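Local coordinates for protein alternansucrase (Leuconostoc mesenteroides, PDB 6HVG) that belongs to glycoside hydrolase family 70, combining a (beta/alpha)8-barrel core and a bound calcium ion with flanking repeats of the choline-binding and cell-wall-binding type, at residues 731-736 with 818-823; 747-752 with 809-814; 863-868 with 880-885; 910-915 with 1002-1007. All blocks are in the same frame, centred on the assembly; numbering follows the deposited sequence.

Contact 1: residues 731-736 with 818-823; sequences VNRIAN and KDTVPR
R733 and N736 reach across to K818 and D819 where the (beta/alpha)8 barrel meets the large antiparallel sheet: N736 belongs to the short edge strand 735-736 of that sheet, and K818 and D819 lead into barrel strand 821-823. An Asx turn, N732 OD1 accepting from I734 N at 3.0 Å, sets the bend before the edge strand. Polar bonds carry most of the contact. The guanidinium of R733 grips a single backbone oxygen side-on, with NE 3.0 Å from K818 O and NH2 3.1 Å from the same K818 O. Two donors sharing one acceptor are both bent, to about 140° at the hydrogens. Arginine suits the place because its long chain, here extended from CG to NE, carries two N-H donors to one carbonyl.

The second polar link is straighter. N736 ND2 donates to D819 OD2 over 2.9 Å at 169°, the acceptor lying in the amide plane while the carboxylate oxygen is met on its anti side, somewhat out of the carboxylate plane. The other oxygen, D819 OD1, is bound by S1036, so both oxygens of this buried carboxylate have partners, which fixes its rotation. D819 also has backbone angles of the left-handed region, which aspartate tolerates better than most residues.

Van der Waals packing fills in around these bonds. V731 CG1 rests 3.9 Å from D819 CB, and within its own loop V731 covers one face of the R733 guanidinium with CB, toward the rim. The methylenes of K818 cross the N736 amide at about a right angle, with K818 CD 3.8 Å from N736 CG.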
loop_
_atom_site.group_PDB
_atom_site.type_symbol
_atom_site.label_atom_id
_atom_site.label_comp_id
_atom_site.label_asym_id
_atom_site.label_seq_id
_atom_site.Cartn_x
_atom_site.Cartn_y
_atom_site.Cartn_z
ATOM N N VAL A 731 -2.022 -7.871 28.873
ATOM C CA VAL A 731 -2.122 -8.729 30.054
ATOM C C VAL A 731 -0.762 -8.822 30.736
ATOM O O VAL A 731 0.198 -9.325 30.143
ATOM C CB VAL A 731 -2.598 -10.140 29.664
ATOM C CG1 VAL A 731 -2.582 -11.092 30.862
ATOM C CG2 VAL A 731 -3.981 -10.095 29.050
ATOM N N ASN A 732 -0.671 -8.366 31.980
ATOM C CA ASN A 732 0.587 -8.519 32.698
ATOM C C ASN A 732 0.769 -9.964 33.142
ATOM O O ASN A 732 -0.167 -10.607 33.627
ATOM C CB ASN A 732 0.714 -7.589 33.904
ATOM C CG ASN A 732 2.178 -7.382 34.310
ATOM O OD1 ASN A 732 2.726 -8.124 35.133
ATOM N ND2 ASN A 732 2.823 -6.412 33.705
ATOM N N ARG A 733 1.990 -10.461 32.979
ATOM C CA ARG A 733 2.302 -11.835 33.277
ATOM C C ARG A 733 3.505 -11.986 34.209
ATOM O O ARG A 733 4.037 -13.082 34.379
ATOM C CB ARG A 733 2.543 -12.565 31.963
ATOM C CG ARG A 733 1.277 -12.737 31.149
ATOM C CD ARG A 733 1.530 -13.498 29.868
ATOM N NE ARG A 733 0.303 -13.693 29.109
ATOM C CZ ARG A 733 -0.172 -12.847 28.191
ATOM N NH1 ARG A 733 0.453 -11.726 27.891
ATOM N NH2 ARG A 733 -1.308 -13.129 27.577
ATOM N N ILE A 734 3.903 -10.897 34.860
ATOM C CA ILE A 734 5.020 -10.938 35.807
ATOM C C ILE A 734 4.658 -11.815 36.986
ATOM O O ILE A 734 5.441 -12.681 37.374
ATOM C CB ILE A 734 5.383 -9.530 36.306
ATOM C CG1 ILE A 734 6.028 -8.727 35.162
ATOM C CG2 ILE A 734 6.306 -9.600 37.515
ATOM C CD1 ILE A 734 6.212 -7.245 35.442
ATOM N N ALA A 735 3.469 -11.584 37.546
ATOM C CA ALA A 735 2.923 -12.457 38.590
ATOM C C ALA A 735 1.407 -12.527 38.461
ATOM O O ALA A 735 0.681 -11.916 39.238
ATOM C CB ALA A 735 3.315 -11.966 39.970
ATOM N N ASN A 736 0.952 -13.283 37.468
ATOM C CA ASN A 736 -0.467 -13.391 37.155
ATOM C C ASN A 736 -1.080 -14.576 37.877
ATOM O O ASN A 736 -0.937 -15.704 37.431
ATOM C CB ASN A 736 -0.665 -13.515 35.635
ATOM C CG ASN A 736 -2.114 -13.588 35.237
ATOM O OD1 ASN A 736 -2.958 -13.791 36.060
ATOM N ND2 ASN A 736 -2.399 -13.405 33.969
ATOM N N LYS A 818 -0.665 -17.472 30.052
ATOM C CA LYS A 818 -1.979 -17.412 30.657
ATOM C C LYS A 818 -2.807 -16.243 30.074
ATOM O O LYS A 818 -2.265 -15.250 29.579
ATOM C CB LYS A 818 -1.838 -17.243 32.170
ATOM C CG LYS A 818 -3.131 -17.295 32.969
ATOM C CD LYS A 818 -2.855 -17.225 34.464
ATOM C CE LYS A 818 -4.042 -16.685 35.243
ATOM N NZ LYS A 818 -5.264 -17.519 35.104
ATOM N N ASP A 819 -4.125 -16.384 30.124
ATOM C CA ASP A 819 -5.071 -15.358 29.684
ATOM C C ASP A 819 -4.874 -14.977 28.209
ATOM O O ASP A 819 -4.651 -13.815 27.880
ATOM C CB ASP A 819 -5.000 -14.119 30.598
ATOM C CG ASP A 819 -5.635 -14.344 31.960
ATOM O OD1 ASP A 819 -6.702 -15.004 32.031
ATOM O OD2 ASP A 819 -5.084 -13.837 32.975
ATOM N N THR A 820 -4.952 -15.972 27.341
ATOM C CA THR A 820 -5.029 -15.764 25.896
ATOM C C THR A 820 -5.554 -17.036 25.225
ATOM O O THR A 820 -5.345 -18.136 25.754
ATOM C CB THR A 820 -3.643 -15.406 25.283
ATOM O OG1 THR A 820 -3.816 -14.860 23.968
ATOM C CG2 THR A 820 -2.738 -16.615 25.173
ATOM N N VAL A 821 -6.210 -16.888 24.076
ATOM C CA VAL A 821 -6.417 -18.002 23.176
ATOM C C VAL A 821 -5.355 -17.928 22.089
ATOM O O VAL A 821 -5.427 -17.081 21.207
ATOM C CB VAL A 821 -7.786 -17.952 22.501
ATOM C CG1 VAL A 821 -7.901 -19.092 21.486
ATOM C CG2 VAL A 821 -8.928 -17.987 23.515
ATOM N N PRO A 822 -4.331 -18.782 22.151
ATOM C CA PRO A 822 -3.306 -18.679 21.103
ATOM C C PRO A 822 -3.810 -19.115 19.734
ATOM O O PRO A 822 -4.704 -19.941 19.651
ATOM C CB PRO A 822 -2.204 -19.608 21.593
ATOM C CG PRO A 822 -2.903 -20.571 22.481
ATOM C CD PRO A 822 -3.992 -19.793 23.157
ATOM N N ARG A 823 -3.266 -18.517 18.679
ATOM C CA ARG A 823 -3.537 -18.953 17.323
ATOM C C ARG A 823 -2.262 -19.387 16.614
ATOM O O ARG A 823 -1.232 -18.709 16.686
ATOM C CB ARG A 823 -4.215 -17.868 16.513
ATOM C CG ARG A 823 -4.730 -18.406 15.187
ATOM C CD ARG A 823 -5.554 -17.378 14.433
ATOM N NE ARG A 823 -4.728 -16.269 14.005
ATOM C CZ ARG A 823 -5.161 -15.243 13.296
ATOM N NH1 ARG A 823 -6.429 -15.194 12.913
ATOM N NH2 ARG A 823 -4.310 -14.269 12.980
#

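Contact 2: residues 747-752 with 809-814; sequences SFVRAH and SAYAML
V749 pushes its branched side chain into one face of the helix 809-814, where A810, Y811 and L814 form its bed. This is the tight part of the contact. Both V749 methyls touch the same atom, CG1 and CG2 each lying 3.8 Å from A810 CB, and the small alanine allows the loop backbone to come this close. CG1 stands anti to the backbone N (chi1 180°), which leaves CG2 to ride over one face of the Y811 ring in a CH-pi contact, 4.2 Å from the ring centroid and 15° off its normal. The same CG2 also meets L814 CD2 at 4.1 Å. L814 in turn reaches S747, with CD1 3.8 Å from S747 CB, while the hydroxyl of S747 is bonded to T820.

The looser part is polar and is bridged by water instead of direct bonds. One water accepts from V749 N at 2.8 Å and donates to Y811 OH at 2.6 Å; its link to R750 O is weak. Tyrosine serves both sides here, giving V749 a flat face and the water a hydroxyl, which is also bonded to D828. The guanidinium of R750 turns to D828 and E832 in salt bridges.

Loop and helix belong to the crossover between the parallel barrel strands 745-747 and 821-825. V749 is also touched by F687 of helix 681-692, while S809, A812 and M813 pack on strand 910-915, so helix 807-814 lies between the barrel and the antiparallel sheet.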
loop_
_atom_site.group_PDB
_atom_site.type_symbol
_atom_site.label_atom_id
_atom_site.label_comp_id
_atom_site.label_asym_id
_atom_site.label_seq_id
_atom_site.Cartn_x
_atom_site.Cartn_y
_atom_site.Cartn_z
ATOM N N SER A 747 -4.042 -14.421 20.340
ATOM C CA SER A 747 -2.705 -13.897 20.037
ATOM C C SER A 747 -1.993 -14.797 19.081
ATOM O O SER A 747 -2.268 -15.990 19.039
ATOM C CB SER A 747 -1.863 -13.733 21.325
ATOM O OG SER A 747 -1.861 -14.902 22.115
ATOM N N PHE A 748 -1.062 -14.232 18.326
ATOM C CA PHE A 748 -0.322 -15.010 17.340
ATOM C C PHE A 748 1.069 -14.475 17.126
ATOM O O PHE A 748 1.366 -13.365 17.508
ATOM C CB PHE A 748 -1.071 -15.025 16.007
ATOM C CG PHE A 748 -1.368 -13.660 15.462
ATOM C CD1 PHE A 748 -2.551 -13.003 15.790
ATOM C CD2 PHE A 748 -0.483 -13.038 14.615
ATOM C CE1 PHE A 748 -2.838 -11.747 15.301
ATOM C CE2 PHE A 748 -0.764 -11.782 14.112
ATOM C CZ PHE A 748 -1.939 -11.136 14.458
ATOM N N VAL A 749 1.912 -15.301 16.511
ATOM C CA VAL A 749 3.258 -14.907 16.101
ATOM C C VAL A 749 3.242 -14.462 14.648
ATOM O O VAL A 749 3.844 -13.458 14.300
ATOM C CB VAL A 749 4.247 -16.063 16.265
ATOM C CG1 VAL A 749 5.643 -15.642 15.836
ATOM C CG2 VAL A 749 4.259 -16.531 17.724
ATOM N N ARG A 750 2.547 -15.211 13.801
ATOM C CA ARG A 750 2.392 -14.852 12.387
ATOM C C ARG A 750 0.979 -15.129 11.942
ATOM O O ARG A 750 0.238 -15.829 12.618
ATOM C CB ARG A 750 3.374 -15.638 11.483
ATOM C CG ARG A 750 4.829 -15.323 11.761
ATOM C CD ARG A 750 5.700 -15.473 10.529
ATOM N NE ARG A 750 5.710 -16.850 10.047
ATOM C CZ ARG A 750 5.422 -17.241 8.815
ATOM N NH1 ARG A 750 5.093 -16.380 7.866
ATOM N NH2 ARG A 750 5.465 -18.528 8.534
ATOM N N ALA A 751 0.613 -14.576 10.792
ATOM C CA ALA A 751 -0.707 -14.785 10.228
ATOM C C ALA A 751 -0.644 -14.858 8.715
ATOM O O ALA A 751 0.384 -14.559 8.120
ATOM C CB ALA A 751 -1.638 -13.677 10.689
ATOM N N HIS A 752 -1.755 -15.230 8.091
ATOM C CA HIS A 752 -1.844 -15.307 6.633
ATOM C C HIS A 752 -1.519 -13.933 6.039
ATOM O O HIS A 752 -1.030 -13.835 4.918
ATOM C CB HIS A 752 -3.246 -15.778 6.189
ATOM C CG HIS A 752 -4.316 -14.717 6.292
ATOM N ND1 HIS A 752 -5.043 -14.493 7.443
ATOM C CD2 HIS A 752 -4.777 -13.819 5.386
ATOM C CE1 HIS A 752 -5.901 -13.506 7.242
ATOM N NE2 HIS A 752 -5.761 -13.079 6.000
ATOM N N SER A 809 10.909 -20.402 19.562
ATOM C CA SER A 809 10.972 -19.740 20.856
ATOM C C SER A 809 9.744 -18.876 21.058
ATOM O O SER A 809 9.199 -18.797 22.157
ATOM C CB SER A 809 12.268 -18.912 20.969
ATOM O OG SER A 809 13.375 -19.608 20.407
ATOM N N ALA A 810 9.325 -18.210 19.994
ATOM C CA ALA A 810 8.118 -17.392 20.021
ATOM C C ALA A 810 6.878 -18.234 20.334
ATOM O O ALA A 810 6.062 -17.835 21.148
ATOM C CB ALA A 810 7.944 -16.673 18.689
ATOM N N TYR A 811 6.746 -19.394 19.689
ATOM C CA TYR A 811 5.653 -20.323 19.990
ATOM C C TYR A 811 5.734 -20.898 21.413
ATOM O O TYR A 811 4.717 -21.089 22.063
ATOM C CB TYR A 811 5.542 -21.431 18.934
ATOM C CG TYR A 811 4.700 -21.004 17.743
ATOM C CD1 TYR A 811 3.335 -21.172 17.746
ATOM C CD2 TYR A 811 5.272 -20.409 16.634
ATOM C CE1 TYR A 811 2.557 -20.771 16.666
ATOM C CE2 TYR A 811 4.510 -20.008 15.553
ATOM C CZ TYR A 811 3.154 -20.188 15.574
ATOM O OH TYR A 811 2.381 -19.781 14.512
ATOM N N ALA A 812 6.933 -21.125 21.921
ATOM C CA ALA A 812 7.083 -21.593 23.297
ATOM C C ALA A 812 6.412 -20.624 24.254
ATOM O O ALA A 812 5.721 -21.040 25.190
ATOM C CB ALA A 812 8.551 -21.766 23.668
ATOM N N MET A 813 6.606 -19.333 24.022
ATOM C CA MET A 813 5.961 -18.306 24.841
ATOM C C MET A 813 4.469 -18.192 24.542
ATOM O O MET A 813 3.647 -18.169 25.460
ATOM C CB MET A 813 6.643 -16.960 24.635
ATOM C CG MET A 813 8.095 -16.950 25.108
ATOM S SD MET A 813 8.924 -15.371 24.875
ATOM C CE MET A 813 7.865 -14.277 25.838
ATOM N N LEU A 814 4.119 -18.139 23.260
ATOM C CA LEU A 814 2.722 -18.023 22.858
ATOM C C LEU A 814 1.870 -19.096 23.500
ATOM O O LEU A 814 0.768 -18.822 23.980
ATOM C CB LEU A 814 2.572 -18.134 21.341
ATOM C CG LEU A 814 1.168 -17.862 20.824
ATOM C CD1 LEU A 814 0.856 -16.376 20.905
ATOM C CD2 LEU A 814 1.021 -18.355 19.392
HETATM O O HOH W 1 1.076 -17.747 15.334
#

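Contact 3: residues 863-868 with 880-885; sequences TMATDS and LLTSVR
T863 to T866 pair with L881 to V884 as the two arms of an antiparallel beta hairpin whose connection is long, their axes 4.6 Å apart at closest and 169° from one N-to-C direction to the other. The backbone bonds come first. In the hydrogen-bonded pair A865 and T882, A865 N lies 3.0 Å from T882 O and T882 N lies 2.8 Å from A865 O; T863 and V884 make a second such pair. One further bond, D867 N to L880 O at 3.1 Å, prolongs the pairing into the turn, where D867 is the centre of an inverse gamma turn and its OD2 is bonded to T878 N. CA-H...O contacts, such as M864 CA to T882 O, fill in between the stronger bonds.

Side chains sort by face. On the face of T863, A865, T882 and V884, which runs from exposed A865 to buried V884, the three beta-branched residues suit an extended strand. T863 OG1 lies 3.7 Å from V884 CB, the two side chains standing side by side, and T882 OG1 adds a weak bond to A865 O.

The opposite face mixes M864 and L881, both buried, with the hydroxyls of T866 and S883. L881 is wedged between two partners, CD1 being 4.0 Å from M864 CG and CB 3.8 Å from T866 CG2. The S883 hydroxyl is bonded to Q862. Flexible methionine follows the surface well: the M864 chain is extended as far as SD and then bends (chi3 -78°), bringing CE to 4.0 Å from S883 OG.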
loop_
_atom_site.group_PDB
_atom_site.type_symbol
_atom_site.label_atom_id
_atom_site.label_comp_id
_atom_site.label_asym_id
_atom_site.label_seq_id
_atom_site.Cartn_x
_atom_site.Cartn_y
_atom_site.Cartn_z
ATOM N N THR A 863 4.153 -16.792 36.148
ATOM C CA THR A 863 5.132 -15.737 36.432
ATOM C C THR A 863 6.030 -15.587 35.228
ATOM O O THR A 863 6.123 -16.469 34.374
ATOM C CB THR A 863 6.053 -16.006 37.640
ATOM O OG1 THR A 863 6.780 -17.224 37.429
ATOM C CG2 THR A 863 5.266 -16.079 38.946
ATOM N N MET A 864 6.664 -14.431 35.171
ATOM C CA MET A 864 7.550 -14.089 34.095
ATOM C C MET A 864 8.568 -13.109 34.671
ATOM O O MET A 864 8.209 -12.154 35.376
ATOM C CB MET A 864 6.774 -13.482 32.925
ATOM C CG MET A 864 7.558 -13.417 31.630
ATOM S SD MET A 864 6.645 -12.661 30.244
ATOM C CE MET A 864 5.600 -14.012 29.759
ATOM N N ALA A 865 9.840 -13.376 34.388
ATOM C CA ALA A 865 10.955 -12.582 34.894
ATOM C C ALA A 865 12.077 -12.634 33.868
ATOM O O ALA A 865 12.021 -13.401 32.912
ATOM C CB ALA A 865 11.440 -13.125 36.225
ATOM N N THR A 866 13.073 -11.782 34.051
ATOM C CA THR A 866 14.241 -11.756 33.175
ATOM C C THR A 866 15.461 -11.443 33.990
ATOM O O THR A 866 15.382 -10.703 34.981
ATOM C CB THR A 866 14.160 -10.686 32.048
ATOM O OG1 THR A 866 13.929 -9.388 32.605
ATOM C CG2 THR A 866 13.062 -11.007 31.014
ATOM N N ASP A 867 16.587 -12.004 33.570
ATOM C CA ASP A 867 17.850 -11.665 34.175
ATOM C C ASP A 867 18.274 -10.321 33.603
ATOM O O ASP A 867 19.268 -10.225 32.899
ATOM C CB ASP A 867 18.882 -12.746 33.884
ATOM C CG ASP A 867 20.197 -12.502 34.599
ATOM O OD1 ASP A 867 20.200 -11.869 35.686
ATOM O OD2 ASP A 867 21.228 -12.908 34.029
ATOM N N SER A 868 17.482 -9.289 33.897
ATOM C CA SER A 868 17.645 -7.981 33.296
ATOM C C SER A 868 16.767 -6.957 34.004
ATOM O O SER A 868 15.732 -7.294 34.573
ATOM C CB SER A 868 17.267 -8.046 31.821
ATOM O OG SER A 868 17.293 -6.759 31.252
ATOM N N LEU A 880 17.990 -13.368 29.939
ATOM C CA LEU A 880 17.295 -14.604 29.648
ATOM C C LEU A 880 15.930 -14.544 30.345
ATOM O O LEU A 880 15.850 -14.236 31.530
ATOM C CB LEU A 880 18.125 -15.822 30.122
ATOM C CG LEU A 880 18.429 -16.951 29.105
ATOM C CD1 LEU A 880 18.738 -16.489 27.704
ATOM C CD2 LEU A 880 19.583 -17.821 29.576
ATOM N N LEU A 881 14.855 -14.803 29.599
ATOM C CA LEU A 881 13.493 -14.712 30.143
ATOM C C LEU A 881 13.044 -16.048 30.728
ATOM O O LEU A 881 13.228 -17.081 30.109
ATOM C CB LEU A 881 12.510 -14.250 29.061
ATOM C CG LEU A 881 11.019 -14.173 29.428
ATOM C CD1 LEU A 881 10.379 -12.902 28.897
ATOM C CD2 LEU A 881 10.262 -15.367 28.889
ATOM N N THR A 882 12.459 -16.003 31.918
ATOM C CA THR A 882 11.978 -17.194 32.575
ATOM C C THR A 882 10.479 -17.115 32.822
ATOM O O THR A 882 10.008 -16.255 33.555
ATOM C CB THR A 882 12.730 -17.452 33.894
ATOM O OG1 THR A 882 12.682 -16.296 34.733
ATOM C CG2 THR A 882 14.169 -17.804 33.602
ATOM N N SER A 883 9.745 -18.020 32.181
ATOM C CA SER A 883 8.275 -18.075 32.258
ATOM C C SER A 883 7.859 -19.427 32.791
ATOM O O SER A 883 8.310 -20.457 32.284
ATOM C CB SER A 883 7.624 -17.839 30.884
ATOM O OG SER A 883 6.209 -17.780 30.968
ATOM N N VAL A 884 6.987 -19.409 33.797
ATOM C CA VAL A 884 6.564 -20.600 34.518
ATOM C C VAL A 884 5.051 -20.660 34.603
ATOM O O VAL A 884 4.424 -19.631 34.725
ATOM C CB VAL A 884 7.104 -20.604 35.975
ATOM C CG1 VAL A 884 6.519 -21.762 36.773
ATOM C CG2 VAL A 884 8.632 -20.648 35.974
ATOM N N ARG A 885 4.484 -21.860 34.519
ATOM C CA ARG A 885 3.096 -22.121 34.890
ATOM C C ARG A 885 3.114 -23.199 35.992
ATOM O O ARG A 885 3.856 -24.163 35.893
ATOM C CB ARG A 885 2.260 -22.592 33.679
ATOM C CG ARG A 885 1.904 -21.521 32.624
ATOM C CD ARG A 885 0.982 -20.366 33.118
ATOM N NE ARG A 885 -0.449 -20.681 33.101
ATOM C CZ ARG A 885 -1.179 -20.803 31.992
ATOM N NH1 ARG A 885 -0.655 -20.629 30.784
ATOM N NH2 ARG A 885 -2.464 -21.110 32.088
#

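Contact 4: residues 910-915 with 1002-1007; sequences IGVIVG and GYLGVW
G911 to V914 run against L1004 to W1007 at 178°, an almost exactly antiparallel pairing with axes 4.4 Å apart at closest. I913 and G1005 form a hydrogen-bonded pair: I913 N meets G1005 O at 2.8 Å, and G1005 N meets I913 O at 2.8 Å. G911 pairs with W1007 in the same way, while V912 with V1006 and V914 with L1004 are non-hydrogen-bonded pairs. G1002 marks the corner where the chain enters the strand, at backbone angles that only glycine takes readily.

Glycine also matters at 1005. With CG anti to the backbone N (chi1 -177°), the Y1003 ring lies alongside the strand with its OH over G1005, so close that a beta carbon there would crowd it. I913, on the same face, packs against the ring: its CB lies at the edge, in plane, and its CG2 is 3.9 Å from Y1003 CE2. On the opposite face V912 and V1006 lie side by side, V912 CG2 4.1 Å from V1006 CG1, and I910 crosses V1006 obliquely, CD1 3.6 Å from V1006 CG1.

That aliphatic face is partly roofed by helix 807-814, whose S809 and A812 touch L1004. W1007, on the other face, meets F974 and F980 edge-to-face. Strand 910-915 has strand 881-885 on its other flank, and strand 1003-1009 has strand 940-947.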
loop_
_atom_site.group_PDB
_atom_site.type_symbol
_atom_site.label_atom_id
_atom_site.label_comp_id
_atom_site.label_asym_id
_atom_site.label_seq_id
_atom_site.Cartn_x
_atom_site.Cartn_y
_atom_site.Cartn_z
ATOM N N ILE A 910 4.853 -25.989 33.766
ATOM C CA ILE A 910 5.885 -25.989 32.743
ATOM C C ILE A 910 6.872 -24.842 32.992
ATOM O O ILE A 910 6.512 -23.845 33.615
ATOM C CB ILE A 910 5.239 -25.870 31.343
ATOM C CG1 ILE A 910 6.255 -26.119 30.233
ATOM C CG2 ILE A 910 4.617 -24.501 31.140
ATOM C CD1 ILE A 910 5.626 -26.389 28.865
ATOM N N GLY A 911 8.112 -25.007 32.528
ATOM C CA GLY A 911 9.142 -23.986 32.673
ATOM C C GLY A 911 9.739 -23.646 31.326
ATOM O O GLY A 911 10.157 -24.538 30.586
ATOM N N VAL A 912 9.751 -22.362 30.987
ATOM C CA VAL A 912 10.284 -21.906 29.702
ATOM C C VAL A 912 11.383 -20.858 29.907
ATOM O O VAL A 912 11.202 -19.893 30.653
ATOM C CB VAL A 912 9.195 -21.334 28.815
ATOM C CG1 VAL A 912 9.768 -20.917 27.461
ATOM C CG2 VAL A 912 8.107 -22.367 28.633
ATOM N N ILE A 913 12.530 -21.109 29.268
ATOM C CA ILE A 913 13.663 -20.206 29.252
ATOM C C ILE A 913 13.950 -19.840 27.798
ATOM O O ILE A 913 14.107 -20.732 26.961
ATOM C CB ILE A 913 14.914 -20.867 29.856
ATOM C CG1 ILE A 913 14.599 -21.423 31.249
ATOM C CG2 ILE A 913 16.053 -19.853 29.928
ATOM C CD1 ILE A 913 15.669 -22.341 31.782
ATOM N N VAL A 914 14.052 -18.544 27.505
ATOM C CA VAL A 914 14.306 -18.092 26.135
ATOM C C VAL A 914 15.229 -16.881 26.082
ATOM O O VAL A 914 15.184 -16.019 26.938
ATOM C CB VAL A 914 12.988 -17.828 25.382
ATOM C CG1 VAL A 914 12.014 -17.100 26.261
ATOM C CG2 VAL A 914 13.203 -17.066 24.082
ATOM N N GLY A 915 16.083 -16.854 25.064
ATOM C CA GLY A 915 17.009 -15.752 24.828
ATOM C C GLY A 915 17.059 -15.371 23.367
ATOM O O GLY A 915 16.703 -16.169 22.505
ATOM N N GLY A 1002 19.443 -17.725 19.455
ATOM C CA GLY A 1002 19.332 -17.429 20.883
ATOM C C GLY A 1002 19.308 -18.710 21.693
ATOM O O GLY A 1002 19.926 -19.706 21.304
ATOM N N TYR A 1003 18.596 -18.692 22.816
ATOM C CA TYR A 1003 18.447 -19.896 23.654
ATOM C C TYR A 1003 16.984 -20.288 23.820
ATOM O O TYR A 1003 16.122 -19.417 23.832
ATOM C CB TYR A 1003 19.053 -19.693 25.051
ATOM C CG TYR A 1003 18.944 -20.950 25.869
ATOM C CD1 TYR A 1003 19.810 -22.003 25.655
ATOM C CD2 TYR A 1003 17.932 -21.124 26.796
ATOM C CE1 TYR A 1003 19.697 -23.180 26.370
ATOM C CE2 TYR A 1003 17.826 -22.299 27.522
ATOM C CZ TYR A 1003 18.710 -23.319 27.299
ATOM O OH TYR A 1003 18.610 -24.488 28.012
ATOM N N LEU A 1004 16.721 -21.595 23.926
ATOM C CA LEU A 1004 15.396 -22.116 24.292
ATOM C C LEU A 1004 15.513 -23.398 25.104
ATOM O O LEU A 1004 16.059 -24.405 24.631
ATOM C CB LEU A 1004 14.557 -22.401 23.050
ATOM C CG LEU A 1004 13.159 -22.975 23.267
ATOM C CD1 LEU A 1004 12.326 -22.043 24.117
ATOM C CD2 LEU A 1004 12.471 -23.246 21.930
ATOM N N GLY A 1005 14.995 -23.364 26.329
ATOM C CA GLY A 1005 14.872 -24.570 27.166
ATOM C C GLY A 1005 13.476 -24.655 27.776
ATOM O O GLY A 1005 12.983 -23.681 28.350
ATOM N N VAL A 1006 12.828 -25.805 27.631
ATOM C CA VAL A 1006 11.539 -26.036 28.239
ATOM C C VAL A 1006 11.594 -27.304 29.077
ATOM O O VAL A 1006 12.084 -28.338 28.619
ATOM C CB VAL A 1006 10.419 -26.175 27.199
ATOM C CG1 VAL A 1006 9.064 -26.255 27.900
ATOM C CG2 VAL A 1006 10.434 -24.995 26.244
ATOM N N TRP A 1007 11.065 -27.220 30.301
ATOM C CA TRP A 1007 11.121 -28.312 31.249
ATOM C C TRP A 1007 9.729 -28.631 31.797
ATOM O O TRP A 1007 8.906 -27.734 32.072
ATOM C CB TRP A 1007 12.066 -27.954 32.384
ATOM C CG TRP A 1007 13.486 -27.888 31.936
ATOM C CD1 TRP A 1007 14.083 -26.869 31.300
ATOM C CD2 TRP A 1007 14.481 -28.888 32.111
ATOM N NE1 TRP A 1007 15.401 -27.163 31.052
ATOM C CE2 TRP A 1007 15.663 -28.408 31.541
ATOM C CE3 TRP A 1007 14.482 -30.153 32.682
ATOM C CZ2 TRP A 1007 16.835 -29.145 31.525
ATOM C CZ3 TRP A 1007 15.656 -30.888 32.672
ATOM C CH2 TRP A 1007 16.813 -30.381 32.101
#

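Overall arrangement
Contact 1 opens first along the chain and spans contact 2; contacts 3 and 4 follow in series. Contacts 1 and 2 involve neighbouring barrel strands 745-747 and 821-825, and their centres lie about 13 Å apart, joined by S747 and T820. Contacts 1, 3 and 4 share the antiparallel sheet, ordered 735-736, 862-866, 881-885, 910-915, 1003-1009, with contacts 3 and 4 only about 9 Å apart between centres. Helix 807-814 of contact 2 packs on contact 4. Strands 862-866 to 1003-1009, probably in the family's domain C, lie in the chain between barrel strands 821-825 and 1045-1047, while strand 735-736 precedes both; barrel and sheet thus meet across contacts 1 and 2.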